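Local coordinates for DNA repair protein XRCC1 (Mus musculus, PDB 3PC6) that acts as a scaffold in DNA single-strand break repair, assembling repair complexes and binding poly-ADP-ribose chains, here represented by its second BRCT domain, at residues L86-H89 with Q90-G93. Residues are numbered along the deposited sequence; the frame is centred on the assembly and turned at random.
Sequences LLPH and QLYG
A short 3-10 turn at the surface of the second BRCT domain, in the loop after helix 75-83, brings Pro88 and His89 against Leu91 and Tyr92. Two backbone bonds, each from a residue to the one three places earlier, run across it. Leu91 N reaches Pro88 O at 3.3 Å, a weak bond. Tyr92 N reaches His89 O at 2.8 Å. The side chains of His89 and Gln90 stack next to this turn. The imidazole and the amide planes are only 9° apart. Gln90 OE1 lies over the centre of the ring, 3.5 Å above its plane. Gln90 CG adds a CH-pi contact over the imidazole face. The Gln90 chain bends at chi2 (92°), which folds the amide back over His89. His89 CG sits between its own backbone N and carbonyl carbon (chi1 58°), and this sets one face of the ring against that amide. The same imidazole meets Phe48 edge-to-face and touches Ala70 and Val72 of strand 70-72, so the imidazole packs against the parallel sheet. Gln90 OE1 also touches Pro88 CB at 3.5 Å. The pyrrolidine of Pro88 and the side chain of Leu91 lie side by side and point the same way, with Pro88 CD 3.9 Å from Leu91 CD1. The Tyr92 ring meets Trp76 of helix 75-83, and its hydroxyl forms a weak hydrogen bond with Ser79. The indole nitrogen of Trp76 is hydrogen-bonded to Leu87 O, so Trp76 contacts both Leu87 and Tyr92. Pro88 O lies near the plane of the tyrosine ring, at its edge, 3.7 Å from Tyr92 CD2. At the far end of that ring, Leu87 CD1 touches Tyr92 OH at 4.1 Å.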
ATOM      1  N   LEU B  86     -12.842  -8.434  10.082  1.00 24.76           N
ATOM      2  CA  LEU B  86     -12.179  -9.615   9.540  1.00 25.85           C
ATOM      3  C   LEU B  86     -13.151 -10.771   9.348  1.00 25.53           C
ATOM      4  O   LEU B  86     -13.573 -11.396  10.320  1.00 39.92           O
ATOM      5  CB  LEU B  86     -11.049 -10.057  10.465  1.00 22.29           C
ATOM      6  CG  LEU B  86     -10.270 -11.293  10.033  1.00 28.83           C
ATOM      7  CD1 LEU B  86      -9.519 -11.006   8.732  1.00 24.39           C
ATOM      8  CD2 LEU B  86      -9.308 -11.730  11.127  1.00 23.75           C
ATOM      9  N   LEU B  87     -13.507 -11.061   8.099  1.00 22.58           N
ATOM     10  CA  LEU B  87     -14.362 -12.212   7.816  1.00 23.76           C
ATOM     11  C   LEU B  87     -13.523 -13.489   7.675  1.00 25.71           C
ATOM     12  O   LEU B  87     -12.319 -13.421   7.402  1.00 19.58           O
ATOM     13  CB  LEU B  87     -15.184 -11.957   6.552  1.00 26.00           C
ATOM     14  CG  LEU B  87     -15.965 -10.640   6.551  1.00 31.73           C
ATOM     15  CD1 LEU B  87     -16.495 -10.308   5.160  1.00 25.21           C
ATOM     16  CD2 LEU B  87     -17.096 -10.699   7.566  1.00 39.06           C
ATOM     17  N   PRO B  88     -14.149 -14.665   7.871  1.00 25.46           N
ATOM     18  CA  PRO B  88     -13.417 -15.929   7.694  1.00 16.15           C
ATOM     19  C   PRO B  88     -13.057 -16.164   6.228  1.00 17.27           C
ATOM     20  O   PRO B  88     -13.941 -16.114   5.365  1.00 16.48           O
ATOM     21  CB  PRO B  88     -14.425 -16.999   8.154  1.00 25.36           C
ATOM     22  CG  PRO B  88     -15.507 -16.253   8.894  1.00 31.28           C
ATOM     23  CD  PRO B  88     -15.542 -14.878   8.303  1.00 31.80           C
ATOM     24  N   HIS B  89     -11.780 -16.425   5.955  1.00 16.56           N
ATOM     25  CA  HIS B  89     -11.312 -16.615   4.575  1.00 19.27           C
ATOM     26  C   HIS B  89     -11.901 -17.876   3.958  1.00 16.14           C
ATOM     27  O   HIS B  89     -12.001 -17.993   2.735  1.00 15.87           O
ATOM     28  CB  HIS B  89      -9.793 -16.710   4.529  1.00 15.71           C
ATOM     29  CG  HIS B  89      -9.228 -17.814   5.369  1.00 22.22           C
ATOM     30  ND1 HIS B  89      -8.985 -19.078   4.873  1.00 22.13           N
ATOM     31  CD2 HIS B  89      -8.868 -17.845   6.673  1.00 19.82           C
ATOM     32  CE1 HIS B  89      -8.489 -19.838   5.835  1.00 22.71           C
ATOM     33  NE2 HIS B  89      -8.414 -19.115   6.936  1.00 23.76           N
ATOM     34  N   GLN B  90     -12.283 -18.825   4.804  1.00 16.67           N
ATOM     35  CA  GLN B  90     -12.825 -20.096   4.316  1.00 14.44           C
ATOM     36  C   GLN B  90     -14.034 -19.915   3.400  1.00 15.62           C
ATOM     37  O   GLN B  90     -14.262 -20.719   2.493  1.00 16.41           O
ATOM     38  CB  GLN B  90     -13.191 -21.033   5.480  1.00 17.15           C
ATOM     39  CG  GLN B  90     -12.004 -21.540   6.281  1.00 17.27           C
ATOM     40  CD  GLN B  90     -11.692 -20.649   7.458  1.00 21.15           C
ATOM     41  OE1 GLN B  90     -11.967 -19.444   7.429  1.00 21.81           O
ATOM     42  NE2 GLN B  90     -11.110 -21.224   8.504  1.00 17.42           N
ATOM     43  N   LEU B  91     -14.793 -18.852   3.646  0.50 14.46           N
ATOM     44  CA  LEU B  91     -15.983 -18.541   2.862  0.50 19.52           C
ATOM     45  C   LEU B  91     -15.636 -18.137   1.432  0.50 18.09           C
ATOM     46  O   LEU B  91     -16.519 -18.029   0.581  0.50 18.69           O
ATOM     47  CB  LEU B  91     -16.774 -17.411   3.530  0.50 20.41           C
ATOM     48  CG  LEU B  91     -17.436 -17.744   4.867  0.50 25.18           C
ATOM     49  CD1 LEU B  91     -17.903 -16.476   5.574  0.50 25.82           C
ATOM     50  CD2 LEU B  91     -18.594 -18.706   4.647  0.50 24.16           C
ATOM     51  N   TYR B  92     -14.347 -17.917   1.183  1.00 16.53           N
ATOM     52  CA  TYR B  92     -13.863 -17.448  -0.113  1.00 14.72           C
ATOM     53  C   TYR B  92     -12.668 -18.265  -0.584  1.00 18.61           C
ATOM     54  O   TYR B  92     -11.882 -17.819  -1.426  1.00 18.26           O
ATOM     55  CB  TYR B  92     -13.462 -15.965   0.004  1.00 15.32           C
ATOM     56  CG  TYR B  92     -14.563 -15.093   0.562  1.00 18.24           C
ATOM     57  CD1 TYR B  92     -15.545 -14.569  -0.272  1.00 21.85           C
ATOM     58  CD2 TYR B  92     -14.631 -14.802   1.921  1.00 16.81           C
ATOM     59  CE1 TYR B  92     -16.566 -13.778   0.230  1.00 20.59           C
ATOM     60  CE2 TYR B  92     -15.650 -14.012   2.431  1.00 18.74           C
ATOM     61  CZ  TYR B  92     -16.615 -13.506   1.574  1.00 26.72           C
ATOM     62  OH  TYR B  92     -17.633 -12.714   2.054  1.00 27.88           O
ATOM     63  N   GLY B  93     -12.532 -19.466  -0.038  1.00 15.55           N
ATOM     64  CA  GLY B  93     -11.402 -20.315  -0.343  1.00 12.80           C
ATOM     65  C   GLY B  93     -11.298 -20.738  -1.793  1.00 17.08           C
ATOM     66  O   GLY B  93     -12.282 -20.754  -2.544  1.00 13.51           O
TER